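Local structure of cortical-lytic enzyme (Clostridium perfringens, 5JIP) at residues S243-F248 / I283-F288; N260-F265 / I298-F303. The protein probably acts as a muramidase of glycoside hydrolase family 25, hydrolysing spore-cortex peptidoglycan during germination, and carries a bound magnesium ion. One frame throughout, in Å; residues are numbered along the deposited sequence.

Interaction 1: residues S243-F248 / I283-F288; sequences SGNKIF and IDKSRF
Residues 246-247 and 283-284 pair as antiparallel strands where strand 246-250 begins and strand 280-284 ends. I247 and I283 form a hydrogen-bonded pair, closed by I247 N to I283 O and I283 N to I247 O, both 2.8 Å. K246 and D284 follow as a non-hydrogen-bonded pair, their CA atoms 4.8 Å apart. Beyond it K285 N, already the first residue of a 3-10 segment, donates to N245 O at 2.9 Å, nearly along the C=O axis, so the ladder gains one more rung after the strand of D284 has ended. In the 243-248 segment a type II' turn from S243 to K246, with G244 at positive phi (59°), joins strands 239-243 and 246-250.

K285 and I247 carry much of the side-chain contact. With CG beside the backbone N (chi1 -78°) and chi2 extended, K285 runs CB, CG and CD along N245 O, and the chain turns at chi3 beyond CD. CG also meets I247 CG1 at 3.6 Å, the two side chains crossing at about a right angle. On the same face as I247, I283 packs CB against CB at 4.2 Å. D284, with CG anti to its backbone N (chi1 -170°), turns OD1 back onto its own segment: S286 N reaches the anti lone pair, making an Asx turn, while S286 OG donates from above the carboxylate plane at 2.7 Å. Two donors thus fix the carboxylate at the start of the 3-10 segment.

The contact lies at one end of sheet 239-243, 246-250, 280-284, which packs on strands 269-275, 259-266, 296-304 and 314-318 in a seven-stranded sandwich with the strand order of a fibronectin type III-like domain. I283 packs on V264 and A271 of the facing sheet, and K246 on R137 of the second subunit.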
ATOM      1  N   SER A 243      16.557 -24.260   1.785  1.00 24.91           N
ATOM      2  CA  SER A 243      16.893 -25.258   0.778  1.00 30.19           C
ATOM      3  C   SER A 243      17.826 -24.588  -0.211  1.00 28.26           C
ATOM      4  O   SER A 243      17.569 -23.458  -0.648  1.00 23.34           O
ATOM      5  CB  SER A 243      15.647 -25.797   0.071  1.00 28.00           C
ATOM      6  OG  SER A 243      15.968 -26.827  -0.848  1.00 29.24           O
ATOM      7  N   GLY A 244      18.903 -25.275  -0.568  1.00 24.43           N
ATOM      8  CA  GLY A 244      19.873 -24.607  -1.419  1.00 21.40           C
ATOM      9  C   GLY A 244      20.357 -23.366  -0.711  1.00 25.92           C
ATOM     10  O   GLY A 244      20.554 -23.353   0.512  1.00 27.97           O
ATOM     11  N   ASN A 245      20.532 -22.289  -1.471  1.00 24.30           N
ATOM     12  CA  ASN A 245      21.024 -21.058  -0.874  1.00 35.73           C
ATOM     13  C   ASN A 245      19.892 -20.084  -0.576  1.00 31.92           C
ATOM     14  O   ASN A 245      20.124 -18.877  -0.482  1.00 28.21           O
ATOM     15  CB  ASN A 245      22.075 -20.400  -1.771  1.00 35.99           C
ATOM     16  CG  ASN A 245      23.097 -19.616  -0.966  1.00 38.02           C
ATOM     17  OD1 ASN A 245      23.579 -20.087   0.070  1.00 51.64           O
ATOM     18  ND2 ASN A 245      23.409 -18.406  -1.416  1.00 55.11           N
ATOM     19  N   LYS A 246      18.674 -20.592  -0.397  1.00 30.73           N
ATOM     20  CA  LYS A 246      17.493 -19.742  -0.305  1.00 23.56           C
ATOM     21  C   LYS A 246      16.717 -20.044   0.973  1.00 26.37           C
ATOM     22  O   LYS A 246      16.717 -21.173   1.465  1.00 23.79           O
ATOM     23  CB  LYS A 246      16.619 -19.938  -1.536  1.00 23.58           C
ATOM     24  CG  LYS A 246      17.318 -19.455  -2.843  1.00 32.77           C
ATOM     25  CD  LYS A 246      16.676 -20.049  -4.103  1.00 42.50           C
ATOM     26  CE  LYS A 246      17.232 -19.440  -5.424  1.00 30.48           C
ATOM     27  NZ  LYS A 246      18.530 -18.762  -5.241  1.00 38.55           N
ATOM     28  N   ILE A 247      16.077 -19.008   1.516  1.00 19.87           N
ATOM     29  CA  ILE A 247      15.096 -19.154   2.583  1.00 16.85           C
ATOM     30  C   ILE A 247      13.713 -18.998   1.976  1.00 16.18           C
ATOM     31  O   ILE A 247      13.409 -17.976   1.350  1.00 18.74           O
ATOM     32  CB  ILE A 247      15.322 -18.136   3.708  1.00 17.36           C
ATOM     33  CG1 ILE A 247      16.774 -18.199   4.189  1.00 19.82           C
ATOM     34  CG2 ILE A 247      14.394 -18.454   4.879  1.00 12.56           C
ATOM     35  CD1 ILE A 247      17.171 -17.086   5.114  1.00 25.59           C
ATOM     36  N   PHE A 248      12.875 -20.016   2.149  1.00 15.66           N
ATOM     37  CA  PHE A 248      11.510 -20.020   1.632  1.00 11.30           C
ATOM     38  C   PHE A 248      10.580 -19.700   2.797  1.00 15.19           C
ATOM     39  O   PHE A 248      10.481 -20.481   3.746  1.00 14.23           O
ATOM     40  CB  PHE A 248      11.177 -21.375   1.007  1.00 16.28           C
ATOM     41  CG  PHE A 248      11.969 -21.665  -0.235  1.00 19.71           C
ATOM     42  CD1 PHE A 248      13.279 -22.111  -0.146  1.00 23.55           C
ATOM     43  CD2 PHE A 248      11.405 -21.475  -1.488  1.00 20.59           C
ATOM     44  CE1 PHE A 248      14.018 -22.371  -1.297  1.00 31.07           C
ATOM     45  CE2 PHE A 248      12.133 -21.722  -2.640  1.00 31.71           C
ATOM     46  CZ  PHE A 248      13.441 -22.173  -2.552  1.00 30.62           C
ATOM     47  N   ILE A 283      14.014 -15.785  -0.328  1.00 13.70           N
ATOM     48  CA  ILE A 283      15.080 -14.875   0.073  1.00 18.84           C
ATOM     49  C   ILE A 283      16.415 -15.521  -0.251  1.00 22.98           C
ATOM     50  O   ILE A 283      16.676 -16.659   0.160  1.00 23.31           O
ATOM     51  CB  ILE A 283      15.009 -14.536   1.568  1.00 16.96           C
ATOM     52  CG1 ILE A 283      13.670 -13.879   1.892  1.00 13.55           C
ATOM     53  CG2 ILE A 283      16.169 -13.635   1.970  1.00 16.84           C
ATOM     54  CD1 ILE A 283      13.477 -13.650   3.380  1.00 13.32           C
ATOM     55  N   ASP A 284      17.270 -14.773  -0.946  1.00 24.43           N
ATOM     56  CA  ASP A 284      18.626 -15.206  -1.256  1.00 26.87           C
ATOM     57  C   ASP A 284      19.515 -15.032  -0.028  1.00 25.69           C
ATOM     58  O   ASP A 284      19.716 -13.905   0.446  1.00 26.80           O
ATOM     59  CB  ASP A 284      19.144 -14.402  -2.454  1.00 40.24           C
ATOM     60  CG  ASP A 284      20.443 -14.939  -3.011  1.00 36.47           C
ATOM     61  OD1 ASP A 284      21.279 -15.418  -2.222  1.00 27.69           O
ATOM     62  OD2 ASP A 284      20.629 -14.874  -4.243  1.00 48.01           O
ATOM     63  N   LYS A 285      20.064 -16.152   0.476  1.00 26.10           N
ATOM     64  CA  LYS A 285      20.833 -16.140   1.723  1.00 24.63           C
ATOM     65  C   LYS A 285      22.108 -15.323   1.623  1.00 28.39           C
ATOM     66  O   LYS A 285      22.590 -14.807   2.644  1.00 27.22           O
ATOM     67  CB  LYS A 285      21.206 -17.561   2.127  1.00 37.47           C
ATOM     68  CG  LYS A 285      20.101 -18.341   2.770  1.00 37.67           C
ATOM     69  CD  LYS A 285      20.496 -19.808   2.905  1.00 41.34           C
ATOM     70  CE  LYS A 285      21.533 -19.996   3.992  1.00 47.67           C
ATOM     71  NZ  LYS A 285      21.837 -21.435   4.226  1.00 51.24           N
ATOM     72  N   SER A 286      22.682 -15.225   0.423  1.00 32.82           N
ATOM     73  CA  SER A 286      23.964 -14.555   0.248  1.00 35.24           C
ATOM     74  C   SER A 286      23.889 -13.073   0.562  1.00 38.13           C
ATOM     75  O   SER A 286      24.926 -12.444   0.783  1.00 43.73           O
ATOM     76  CB  SER A 286      24.450 -14.740  -1.181  1.00 29.84           C
ATOM     77  OG  SER A 286      23.605 -14.055  -2.070  1.00 35.79           O
ATOM     78  N   ARG A 287      22.696 -12.493   0.585  1.00 37.56           N
ATOM     79  CA  ARG A 287      22.573 -11.079   0.902  1.00 35.34           C
ATOM     80  C   ARG A 287      22.729 -10.791   2.379  1.00 29.10           C
ATOM     81  O   ARG A 287      22.732  -9.615   2.755  1.00 31.08           O
ATOM     82  CB  ARG A 287      21.221 -10.534   0.429  1.00 28.13           C
ATOM     83  CG  ARG A 287      21.101 -10.503  -1.085  1.00 47.82           C
ATOM     84  CD  ARG A 287      19.828  -9.831  -1.540  1.00 40.77           C
ATOM     85  NE  ARG A 287      19.662  -9.952  -2.984  1.00 53.24           N
ATOM     86  CZ  ARG A 287      18.548  -9.642  -3.649  1.00 53.14           C
ATOM     87  NH1 ARG A 287      17.479  -9.177  -3.001  1.00 49.72           N
ATOM     88  NH2 ARG A 287      18.507  -9.803  -4.970  1.00 54.17           N
ATOM     89  N   PHE A 288      22.871 -11.820   3.218  1.00 28.64           N
ATOM     90  CA  PHE A 288      22.924 -11.650   4.661  1.00 24.10           C
ATOM     91  C   PHE A 288      24.111 -12.406   5.244  1.00 37.31           C
ATOM     92  O   PHE A 288      24.513 -13.453   4.722  1.00 31.29           O
ATOM     93  CB  PHE A 288      21.629 -12.144   5.309  1.00 29.22           C
ATOM     94  CG  PHE A 288      20.411 -11.507   4.733  1.00 23.73           C
ATOM     95  CD1 PHE A 288      19.928 -10.331   5.255  1.00 19.51           C
ATOM     96  CD2 PHE A 288      19.786 -12.063   3.636  1.00 21.48           C
ATOM     97  CE1 PHE A 288      18.831  -9.731   4.702  1.00 20.31           C
ATOM     98  CE2 PHE A 288      18.698 -11.475   3.081  1.00 21.39           C
ATOM     99  CZ  PHE A 288      18.214 -10.302   3.610  1.00 14.71           C
TER

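Interaction 2: residues N260-F265 / I298-F303; sequences NGYNVF and ISIEAF
A classic beta bulge interrupts the central antiparallel pair of a four-stranded sheet, in which residues 260-265 and 298-303 run at 161° to each other. N260 and G261 both face F303, whose O accepts from N260 N in the carbonyl plane (2.9 Å) and from G261 N above it (3.2 Å). F303 N returns a bond to G261 O, and the regular ladder continues through the hydrogen-bonded pairs N263-E301 and F265-S299.

The F303 ring, with CG in the crowded position between backbone N and carbonyl carbon, folds back over G261. G261 CA sits 4.1 Å from the ring centroid, 18° off the normal, a CH-pi contact over the face. The absence of a side chain at G261 lets the ring lie directly over its backbone.

On the same face N263 and E301 lie side by side, pointing the same way. N263 ND2 donates almost straight (175°) to the anti lone pair of E301 OE2 at 3.1 Å, and that oxygen also meets the edge of the F265 ring, in its plane. On the face of Y262, V264 and I300, the CD1 of I300 reaches between V264 CG2 (3.7 Å) and Y262 CB (3.9 Å). At the far end a water joins S299 OG to F265 O, the latter bond weak.

The carboxylate of E301 is buried yet compensated: OE1 makes salt bridges to R313 and R143, which would stabilise its charged form. N263 OD1 accepts from T273 OG1, while N263 ND2 also bonds T273 of the second subunit. N260 ND2 bonds OD1 of N260 of the second subunit; N263, E301 and F303, on one face, also touch that subunit, so this polar, aromatic face forms part of the interface with it.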
ATOM      1  N   ASN A 260      -2.306  -3.530   3.233  1.00  6.96           N
ATOM      2  CA  ASN A 260      -1.560  -3.026   2.112  1.00 10.94           C
ATOM      3  C   ASN A 260      -0.261  -3.755   1.827  1.00 11.55           C
ATOM      4  O   ASN A 260       0.264  -3.586   0.728  1.00 10.30           O
ATOM      5  CB  ASN A 260      -1.267  -1.541   2.298  1.00 14.46           C
ATOM      6  CG  ASN A 260      -1.439  -0.784   1.017  1.00 19.32           C
ATOM      7  OD1 ASN A 260      -1.976  -1.325   0.052  1.00 18.54           O
ATOM      8  ND2 ASN A 260      -0.972   0.468   0.985  1.00 19.40           N
ATOM      9  N   GLY A 261       0.259  -4.565   2.744  1.00  8.17           N
ATOM     10  CA  GLY A 261       1.436  -5.356   2.444  1.00  7.36           C
ATOM     11  C   GLY A 261       2.131  -5.830   3.705  1.00  6.91           C
ATOM     12  O   GLY A 261       1.606  -5.721   4.807  1.00  8.15           O
ATOM     13  N   TYR A 262       3.341  -6.327   3.503  1.00  6.32           N
ATOM     14  CA  TYR A 262       4.171  -6.916   4.538  1.00  5.59           C
ATOM     15  C   TYR A 262       5.615  -6.539   4.289  1.00  7.22           C
ATOM     16  O   TYR A 262       6.052  -6.414   3.139  1.00  7.85           O
ATOM     17  CB  TYR A 262       4.085  -8.453   4.565  1.00  8.29           C
ATOM     18  CG  TYR A 262       2.710  -9.037   4.515  1.00  6.22           C
ATOM     19  CD1 TYR A 262       2.055  -9.212   3.303  1.00  6.51           C
ATOM     20  CD2 TYR A 262       2.082  -9.478   5.679  1.00  7.91           C
ATOM     21  CE1 TYR A 262       0.790  -9.746   3.255  1.00  8.33           C
ATOM     22  CE2 TYR A 262       0.838 -10.021   5.644  1.00  6.66           C
ATOM     23  CZ  TYR A 262       0.193 -10.184   4.441  1.00  7.87           C
ATOM     24  OH  TYR A 262      -1.055 -10.739   4.444  1.00 11.09           O
ATOM     25  N   ASN A 263       6.353  -6.386   5.377  1.00  6.70           N
ATOM     26  CA  ASN A 263       7.807  -6.348   5.367  1.00  6.85           C
ATOM     27  C   ASN A 263       8.335  -7.587   6.081  1.00  9.54           C
ATOM     28  O   ASN A 263       7.859  -7.944   7.165  1.00  7.86           O
ATOM     29  CB  ASN A 263       8.351  -5.105   6.071  1.00  6.68           C
ATOM     30  CG  ASN A 263       8.036  -3.824   5.324  1.00  6.54           C
ATOM     31  OD1 ASN A 263       8.062  -3.777   4.085  1.00  8.42           O
ATOM     32  ND2 ASN A 263       7.674  -2.786   6.070  1.00  6.47           N
ATOM     33  N   VAL A 264       9.357  -8.200   5.487  1.00 12.71           N
ATOM     34  CA  VAL A 264      10.003  -9.403   6.014  1.00  9.99           C
ATOM     35  C   VAL A 264      11.454  -9.088   6.334  1.00 10.40           C
ATOM     36  O   VAL A 264      12.121  -8.332   5.608  1.00  9.44           O
ATOM     37  CB  VAL A 264       9.907 -10.570   5.014  1.00 13.28           C
ATOM     38  CG1 VAL A 264      10.675 -11.787   5.519  1.00 14.20           C
ATOM     39  CG2 VAL A 264       8.436 -10.909   4.775  1.00  9.95           C
ATOM     40  N   PHE A 265      11.944  -9.692   7.413  1.00 10.22           N
ATOM     41  CA  PHE A 265      13.280  -9.413   7.927  1.00 14.87           C
ATOM     42  C   PHE A 265      14.021 -10.706   8.237  1.00 12.72           C
ATOM     43  O   PHE A 265      13.416 -11.683   8.697  1.00 11.37           O
ATOM     44  CB  PHE A 265      13.201  -8.583   9.186  1.00 12.53           C
ATOM     45  CG  PHE A 265      12.485  -7.260   9.003  1.00 13.32           C
ATOM     46  CD1 PHE A 265      11.098  -7.179   9.107  1.00 12.76           C
ATOM     47  CD2 PHE A 265      13.208  -6.103   8.730  1.00 17.39           C
ATOM     48  CE1 PHE A 265      10.442  -5.955   8.940  1.00 13.79           C
ATOM     49  CE2 PHE A 265      12.563  -4.873   8.543  1.00 14.88           C
ATOM     50  CZ  PHE A 265      11.185  -4.796   8.660  1.00 14.11           C
ATOM     51  N   ILE A 298      13.585 -15.209  11.269  1.00 18.97           N
ATOM     52  CA  ILE A 298      12.701 -14.654  10.259  1.00 11.92           C
ATOM     53  C   ILE A 298      11.584 -13.920  10.993  1.00 13.86           C
ATOM     54  O   ILE A 298      10.986 -14.460  11.932  1.00 12.81           O
ATOM     55  CB  ILE A 298      12.137 -15.757   9.351  1.00 13.64           C
ATOM     56  CG1 ILE A 298      13.264 -16.598   8.712  1.00 15.94           C
ATOM     57  CG2 ILE A 298      11.234 -15.146   8.284  1.00 13.63           C
ATOM     58  CD1 ILE A 298      14.199 -15.835   7.755  1.00 15.50           C
ATOM     59  N   SER A 299      11.314 -12.677  10.601  1.00 14.79           N
ATOM     60  CA  SER A 299      10.218 -11.943  11.217  1.00 12.00           C
ATOM     61  C   SER A 299       9.451 -11.163  10.156  1.00  7.71           C
ATOM     62  O   SER A 299       9.963 -10.871   9.067  1.00  9.72           O
ATOM     63  CB  SER A 299      10.706 -10.987  12.307  1.00 12.07           C
ATOM     64  OG  SER A 299      11.622 -10.071  11.773  1.00 14.04           O
ATOM     65  N   ILE A 300       8.223 -10.800  10.497  1.00  9.30           N
ATOM     66  CA  ILE A 300       7.354 -10.165   9.521  1.00  9.82           C
ATOM     67  C   ILE A 300       6.402  -9.211  10.225  1.00  8.95           C
ATOM     68  O   ILE A 300       6.003  -9.434  11.372  1.00  9.82           O
ATOM     69  CB  ILE A 300       6.597 -11.242   8.718  1.00  6.68           C
ATOM     70  CG1 ILE A 300       5.881 -10.635   7.509  1.00  5.25           C
ATOM     71  CG2 ILE A 300       5.620 -11.988   9.639  1.00  9.07           C
ATOM     72  CD1 ILE A 300       5.278 -11.644   6.563  1.00  9.76           C
ATOM     73  N   GLU A 301       6.026  -8.144   9.510  1.00  8.57           N
ATOM     74  CA  GLU A 301       4.974  -7.231   9.926  1.00  8.20           C
ATOM     75  C   GLU A 301       4.036  -6.965   8.751  1.00  8.00           C
ATOM     76  O   GLU A 301       4.473  -6.836   7.600  1.00  7.20           O
ATOM     77  CB  GLU A 301       5.566  -5.907  10.449  1.00  7.43           C
ATOM     78  CG  GLU A 301       6.321  -5.097   9.365  1.00  7.46           C
ATOM     79  CD  GLU A 301       7.163  -3.969   9.932  1.00  8.75           C
ATOM     80  OE1 GLU A 301       7.289  -3.865  11.178  1.00 10.11           O
ATOM     81  OE2 GLU A 301       7.725  -3.182   9.109  1.00  5.68           O
ATOM     82  N   ALA A 302       2.746  -6.892   9.048  1.00  8.01           N
ATOM     83  CA  ALA A 302       1.795  -6.348   8.096  1.00  6.56           C
ATOM     84  C   ALA A 302       1.760  -4.828   8.219  1.00  9.86           C
ATOM     85  O   ALA A 302       2.127  -4.259   9.248  1.00  9.23           O
ATOM     86  CB  ALA A 302       0.408  -6.925   8.329  1.00  9.93           C
ATOM     87  N   PHE A 303       1.321  -4.157   7.148  1.00  7.57           N
ATOM     88  CA  PHE A 303       1.030  -2.730   7.258  1.00  5.69           C
ATOM     89  C   PHE A 303      -0.200  -2.417   6.419  1.00  6.99           C
ATOM     90  O   PHE A 303      -0.550  -3.162   5.497  1.00  5.95           O
ATOM     91  CB  PHE A 303       2.225  -1.820   6.862  1.00  7.65           C
ATOM     92  CG  PHE A 303       2.775  -2.034   5.466  1.00  7.23           C
ATOM     93  CD1 PHE A 303       2.227  -1.381   4.362  1.00  9.74           C
ATOM     94  CD2 PHE A 303       3.883  -2.844   5.271  1.00  4.54           C
ATOM     95  CE1 PHE A 303       2.757  -1.568   3.085  1.00 11.36           C
ATOM     96  CE2 PHE A 303       4.427  -3.018   4.016  1.00  7.03           C
ATOM     97  CZ  PHE A 303       3.869  -2.392   2.911  1.00  7.91           C
TER
HETATM   98  O   HOH W   1      14.306 -11.041  11.573  1.00 14.94           O

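Interactions 1 and 2 belong to two different antiparallel sheets, three- and four-stranded, and their centres lie about 17 Å apart. The sheets meet through aliphatic methyl groups: I247 CG2 touches I298 CD1 at 3.9 Å and I283 CD1 touches V264 CG1 at 4.0 Å, so each strand of interaction 1 packs on a different strand of interaction 2. Along the chain their segments alternate, 243-248, 260-265, 283-288, 298-303; the chain therefore crosses between the sheets from one contact to the next. Interaction 2 approaches the magnesium site: the side chain of F303 is about 9 Å from the ion, and that of N260 about 5 Å from that of its ligand D304. Interaction 1 lies away from that site.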